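Local coordinates for protein putative transcription regulator (Lactobacillus plantarum WCFS1, PDB 3COL) that probably binds DNA through an N-terminal helix-turn-helix domain as a TetR-family regulator of transcription, at residues A[78-92]-A[133-147]. Numbering follows the deposited sequence. Where two conformers were deposited one is given.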
loop_
_atom_site.group_PDB
_atom_site.type_symbol
_atom_site.label_atom_id
_atom_site.label_comp_id
_atom_site.label_asym_id
_atom_site.label_seq_id
_atom_site.Cartn_x
_atom_site.Cartn_y
_atom_site.Cartn_z
ATOM N N LEU A 78 -4.768 -10.400 22.565
ATOM C CA LEU A 78 -5.051 -9.010 22.113
ATOM C C LEU A 78 -6.359 -8.432 22.693
ATOM O O LEU A 78 -6.509 -7.215 22.872
ATOM C CB LEU A 78 -5.013 -8.880 20.568
ATOM C CG LEU A 78 -3.679 -9.275 19.923
ATOM C CD1 LEU A 78 -3.751 -9.281 18.406
ATOM C CD2 LEU A 78 -2.551 -8.356 20.408
ATOM N N SER A 79 -7.284 -9.317 23.014
ATOM C CA SER A 79 -8.543 -8.884 23.583
ATOM C C SER A 79 -8.533 -8.899 25.115
ATOM O O SER A 79 -9.550 -8.615 25.739
ATOM C CB SER A 79 -9.692 -9.737 23.032
ATOM O OG SER A 79 -9.645 -11.040 23.579
ATOM N N ASP A 80 -7.378 -9.200 25.718
ATOM C CA ASP A 80 -7.294 -9.339 27.172
ATOM C C ASP A 80 -7.093 -7.929 27.718
ATOM O O ASP A 80 -5.992 -7.371 27.655
ATOM C CB ASP A 80 -6.127 -10.283 27.567
ATOM C CG ASP A 80 -6.010 -10.520 29.099
ATOM O OD1 ASP A 80 -6.664 -9.838 29.921
ATOM O OD2 ASP A 80 -5.234 -11.412 29.488
ATOM N N SER A 81 -8.158 -7.392 28.313
ATOM C CA SER A 81 -8.155 -6.021 28.799
ATOM C C SER A 81 -7.293 -5.782 30.041
ATOM O O SER A 81 -6.984 -4.627 30.364
ATOM C CB SER A 81 -9.594 -5.553 29.044
ATOM O OG SER A 81 -10.139 -6.277 30.125
ATOM N N THR A 82 -6.886 -6.856 30.710
ATOM C CA THR A 82 -5.927 -6.760 31.821
ATOM C C THR A 82 -4.474 -6.524 31.407
ATOM O O THR A 82 -3.644 -6.156 32.254
ATOM C CB THR A 82 -5.972 -7.983 32.782
ATOM O OG1 THR A 82 -5.404 -9.133 32.140
ATOM C CG2 THR A 82 -7.426 -8.260 33.284
ATOM N N ILE A 83 -4.158 -6.760 30.130
ATOM C CA ILE A 83 -2.803 -6.553 29.610
ATOM C C ILE A 83 -2.693 -5.106 29.101
ATOM O O ILE A 83 -3.595 -4.600 28.429
ATOM C CB ILE A 83 -2.465 -7.527 28.448
ATOM C CG1 ILE A 83 -2.699 -8.980 28.860
ATOM C CG2 ILE A 83 -1.006 -7.309 27.901
ATOM C CD1 ILE A 83 -2.014 -9.407 30.161
ATOM N N ASP A 84 -1.609 -4.415 29.432
ATOM C CA ASP A 84 -1.586 -3.022 29.027
ATOM C C ASP A 84 -1.542 -2.896 27.495
ATOM O O ASP A 84 -1.034 -3.780 26.785
ATOM C CB ASP A 84 -0.453 -2.260 29.694
ATOM C CG ASP A 84 0.855 -2.532 29.060
ATOM O OD1 ASP A 84 1.422 -3.624 29.328
ATOM O OD2 ASP A 84 1.309 -1.652 28.300
ATOM N N VAL A 85 -2.123 -1.815 26.982
ATOM C CA VAL A 85 -2.293 -1.705 25.539
ATOM C C VAL A 85 -0.994 -1.630 24.775
ATOM O O VAL A 85 -0.950 -2.021 23.616
ATOM C CB VAL A 85 -3.202 -0.524 25.129
ATOM C CG1 VAL A 85 -4.618 -0.796 25.590
ATOM C CG2 VAL A 85 -2.668 0.833 25.688
ATOM N N THR A 86 0.059 -1.111 25.413
ATOM C CA THR A 86 1.356 -0.900 24.767
ATOM C C THR A 86 1.976 -2.227 24.428
ATOM O O THR A 86 2.547 -2.414 23.326
ATOM C CB THR A 86 2.318 -0.014 25.671
ATOM O OG1 THR A 86 1.819 1.322 25.691
ATOM C CG2 THR A 86 3.763 0.018 25.144
ATOM N N THR A 87 1.896 -3.137 25.403
ATOM C CA THR A 87 2.334 -4.524 25.244
ATOM C C THR A 87 1.514 -5.236 24.119
ATOM O O THR A 87 2.089 -5.891 23.258
ATOM C CB THR A 87 2.193 -5.284 26.598
ATOM O OG1 THR A 87 3.041 -4.653 27.569
ATOM C CG2 THR A 87 2.594 -6.768 26.472
ATOM N N ARG A 88 0.185 -5.134 24.167
ATOM C CA ARG A 88 -0.653 -5.808 23.179
ATOM C C ARG A 88 -0.441 -5.275 21.763
ATOM O O ARG A 88 -0.477 -6.047 20.831
ATOM C CB ARG A 88 -2.152 -5.709 23.544
ATOM C CG ARG A 88 -2.524 -6.520 24.771
ATOM C CD ARG A 88 -4.040 -6.511 24.938
ATOM N NE ARG A 88 -4.481 -5.391 25.760
ATOM C CZ ARG A 88 -5.717 -4.905 25.777
ATOM N NH1 ARG A 88 -6.004 -3.894 26.592
ATOM N NH2 ARG A 88 -6.653 -5.422 24.990
ATOM N N ILE A 89 -0.257 -3.963 21.599
ATOM C CA ILE A 89 0.122 -3.388 20.296
ATOM C C ILE A 89 1.451 -3.981 19.769
ATOM O O ILE A 89 1.550 -4.364 18.612
ATOM C CB ILE A 89 0.131 -1.818 20.313
ATOM C CG1 ILE A 89 -1.289 -1.301 20.464
ATOM C CG2 ILE A 89 0.729 -1.221 18.961
ATOM C CD1 ILE A 89 -1.377 0.195 20.707
ATOM N N ARG A 90 2.457 -4.074 20.624
ATOM C CA ARG A 90 3.725 -4.644 20.211
ATOM C C ARG A 90 3.576 -6.104 19.764
ATOM O O ARG A 90 4.117 -6.499 18.725
ATOM C CB ARG A 90 4.786 -4.500 21.313
ATOM C CG ARG A 90 6.214 -4.805 20.825
ATOM C CD ARG A 90 7.248 -4.724 21.949
ATOM N NE ARG A 90 7.096 -5.849 22.881
ATOM C CZ ARG A 90 6.515 -5.764 24.081
ATOM N NH1 ARG A 90 6.035 -4.613 24.500
ATOM N NH2 ARG A 90 6.426 -6.832 24.861
ATOM N N LEU A 91 2.838 -6.889 20.554
ATOM C CA LEU A 91 2.513 -8.286 20.223
ATOM C C LEU A 91 1.806 -8.365 18.883
ATOM O O LEU A 91 2.102 -9.242 18.067
ATOM C CB LEU A 91 1.602 -8.903 21.291
ATOM C CG LEU A 91 2.174 -9.083 22.714
ATOM C CD1 LEU A 91 1.062 -9.665 23.640
ATOM C CD2 LEU A 91 3.459 -9.936 22.734
ATOM N N TYR A 92 0.853 -7.455 18.672
ATOM C CA TYR A 92 0.133 -7.436 17.396
ATOM C C TYR A 92 1.043 -7.168 16.200
ATOM O O TYR A 92 1.021 -7.895 15.218
ATOM C CB TYR A 92 -1.027 -6.426 17.441
ATOM C CG TYR A 92 -1.697 -6.240 16.103
ATOM C CD1 TYR A 92 -2.318 -7.303 15.459
ATOM C CD2 TYR A 92 -1.665 -5.013 15.472
ATOM C CE1 TYR A 92 -2.914 -7.121 14.213
ATOM C CE2 TYR A 92 -2.234 -4.831 14.241
ATOM C CZ TYR A 92 -2.849 -5.889 13.621
ATOM O OH TYR A 92 -3.442 -5.679 12.394
ATOM N N ILE A 133 -11.576 -7.028 17.601
ATOM C CA ILE A 133 -10.483 -7.067 18.602
ATOM C C ILE A 133 -9.325 -6.067 18.368
ATOM O O ILE A 133 -9.007 -5.287 19.258
ATOM C CB ILE A 133 -9.950 -8.517 18.785
ATOM C CG1 ILE A 133 -11.042 -9.370 19.451
ATOM C CG2 ILE A 133 -8.583 -8.545 19.573
ATOM C CD1 ILE A 133 -10.877 -10.868 19.256
ATOM N N VAL A 134 -8.747 -6.052 17.173
ATOM C CA VAL A 134 -7.671 -5.104 16.867
ATOM C C VAL A 134 -8.180 -3.662 16.897
ATOM O O VAL A 134 -7.563 -2.798 17.549
ATOM C CB VAL A 134 -6.947 -5.447 15.507
ATOM C CG1 VAL A 134 -5.919 -4.354 15.122
ATOM C CG2 VAL A 134 -6.306 -6.860 15.607
ATOM N N ALA A 135 -9.340 -3.418 16.270
ATOM C CA ALA A 135 -9.927 -2.069 16.245
ATOM C C ALA A 135 -10.215 -1.591 17.650
ATOM O O ALA A 135 -9.905 -0.444 18.005
ATOM C CB ALA A 135 -11.201 -2.024 15.359
ATOM N N ASN A 136 -10.764 -2.479 18.473
ATOM C CA ASN A 136 -11.011 -2.185 19.883
ATOM C C ASN A 136 -9.752 -1.872 20.659
ATOM O O ASN A 136 -9.738 -0.967 21.514
ATOM C CB ASN A 136 -11.784 -3.338 20.561
ATOM C CG ASN A 136 -13.249 -3.399 20.123
ATOM O OD1 ASN A 136 -13.659 -2.699 19.196
ATOM N ND2 ASN A 136 -14.043 -4.223 20.803
ATOM N N LEU A 137 -8.688 -2.601 20.351
ATOM C CA LEU A 137 -7.395 -2.369 21.005
ATOM C C LEU A 137 -6.892 -0.961 20.659
ATOM O O LEU A 137 -6.414 -0.248 21.521
ATOM C CB LEU A 137 -6.368 -3.413 20.554
ATOM C CG LEU A 137 -4.878 -3.287 20.926
ATOM C CD1 LEU A 137 -4.713 -3.086 22.446
ATOM C CD2 LEU A 137 -4.105 -4.547 20.415
ATOM N N LEU A 138 -6.990 -0.597 19.378
ATOM C CA LEU A 138 -6.468 0.685 18.920
ATOM C C LEU A 138 -7.292 1.840 19.486
ATOM O O LEU A 138 -6.739 2.801 20.006
ATOM C CB LEU A 138 -6.325 0.726 17.382
ATOM C CG LEU A 138 -5.305 -0.293 16.850
ATOM C CD1 LEU A 138 -5.160 -0.194 15.365
ATOM C CD2 LEU A 138 -3.949 -0.060 17.464
ATOM N N THR A 139 -8.614 1.728 19.455
ATOM C CA THR A 139 -9.461 2.784 20.052
ATOM C C THR A 139 -9.219 2.966 21.553
ATOM O O THR A 139 -9.157 4.110 22.066
ATOM C CB THR A 139 -10.989 2.612 19.722
ATOM O OG1 THR A 139 -11.491 1.416 20.329
ATOM C CG2 THR A 139 -11.186 2.482 18.250
ATOM N N ALA A 140 -9.050 1.849 22.258
ATOM C CA ALA A 140 -8.716 1.899 23.683
ATOM C C ALA A 140 -7.379 2.610 23.915
ATOM O O ALA A 140 -7.264 3.444 24.799
ATOM C CB ALA A 140 -8.703 0.494 24.286
ATOM N N ALA A 141 -6.399 2.328 23.050
ATOM C CA ALA A 141 -5.100 2.992 23.110
ATOM C C ALA A 141 -5.225 4.494 22.788
ATOM O O ALA A 141 -4.525 5.331 23.376
ATOM C CB ALA A 141 -4.093 2.283 22.148
ATOM N N ILE A 142 -6.095 4.826 21.841
ATOM C CA ILE A 142 -6.369 6.218 21.523
ATOM C C ILE A 142 -7.016 6.904 22.736
ATOM O O ILE A 142 -6.555 7.944 23.166
ATOM C CB ILE A 142 -7.223 6.366 20.240
ATOM C CG1 ILE A 142 -6.395 6.014 19.013
ATOM C CG2 ILE A 142 -7.755 7.786 20.080
ATOM C CD1 ILE A 142 -7.235 5.649 17.800
ATOM N N ASP A 143 -8.055 6.300 23.302
ATOM C CA ASP A 143 -8.701 6.871 24.493
ATOM C C ASP A 143 -7.754 7.091 25.674
ATOM O O ASP A 143 -7.916 8.057 26.423
ATOM C CB ASP A 143 -9.902 6.031 24.923
ATOM C CG ASP A 143 -10.727 6.700 26.036
ATOM O OD1 ASP A 143 -11.228 7.845 25.855
ATOM O OD2 ASP A 143 -10.868 6.059 27.102
ATOM N N ALA A 144 -6.759 6.210 25.823
ATOM C CA ALA A 144 -5.846 6.273 26.958
ATOM C C ALA A 144 -4.745 7.306 26.717
ATOM O O ALA A 144 -3.915 7.554 27.592
ATOM C CB ALA A 144 -5.256 4.935 27.213
ATOM N N LYS A 145 -4.774 7.907 25.539
ATOM C CA LYS A 145 -3.732 8.783 25.039
ATOM C C LYS A 145 -2.354 8.100 24.933
ATOM O O LYS A 145 -1.315 8.744 25.067
ATOM C CB LYS A 145 -3.703 10.116 25.806
ATOM C CG LYS A 145 -4.988 10.956 25.591
ATOM C CD LYS A 145 -4.722 12.475 25.716
ATOM C CE LYS A 145 -5.975 13.327 25.440
ATOM N NZ LYS A 145 -5.984 14.609 26.280
ATOM N N VAL A 146 -2.383 6.800 24.662
ATOM C CA VAL A 146 -1.180 6.014 24.429
ATOM C C VAL A 146 -0.716 6.157 22.981
ATOM O O VAL A 146 0.489 6.274 22.707
ATOM C CB VAL A 146 -1.436 4.550 24.802
ATOM C CG1 VAL A 146 -0.354 3.649 24.288
ATOM C CG2 VAL A 146 -1.537 4.430 26.358
ATOM N N ILE A 147 -1.651 6.126 22.038
ATOM C CA ILE A 147 -1.292 6.400 20.641
ATOM C C ILE A 147 -2.043 7.654 20.166
ATOM O O ILE A 147 -2.992 8.114 20.842
ATOM C CB ILE A 147 -1.539 5.170 19.730
ATOM C CG1 ILE A 147 -3.050 4.912 19.596
ATOM C CG2 ILE A 147 -0.699 3.966 20.222
ATOM C CD1 ILE A 147 -3.458 3.664 18.755
HETATM O O HOH W 1 -9.459 -6.080 21.852
#
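Leu137 is the knob of this contact, set into a hollow walled by Leu78, Val85, Arg88 and Ile89. With CG anti to the backbone N (chi1 171°), its isobutyl group reaches across to the first turns of helix 85-102, where Leu137 CD1 lies 3.8 Å from Arg88 CB and also over the centre of one guanidinium face. The other face lies against Asp80 O, while Arg88 NH2 donates to Leu78 O (2.8 Å) and Arg88 NE to Ile83 O, tying down the loop between helices 72-78 and 85-102. Were Arg88 an alanine, CB would still meet Leu137, but the guanidinium lid over CD1 would be gone and the carbonyls of Leu78 and Ile83 would probably be left without these donors. The two helical segments run roughly antiparallel, at 140°, in the all-helical part of the chain that, as in other TetR-family proteins, probably forms the regulatory domain. Further along, the CD1 tip of Ile89 drops onto the low spot at Ala141 CB (3.7 Å), flanked by Leu138 and Ile147, with Trp190 of helix 182-193 packing against Ile89 as well. Val85 CG2 nestles against Val146 CG2 at 3.8 Å. Near the start of helix 133-143, Ile133 CG2 abuts Leu78 CB (3.7 Å), and Val134 lays CG1 over a face of the Tyr92 ring, 4.0 Å from its centroid, in a CH-pi contact.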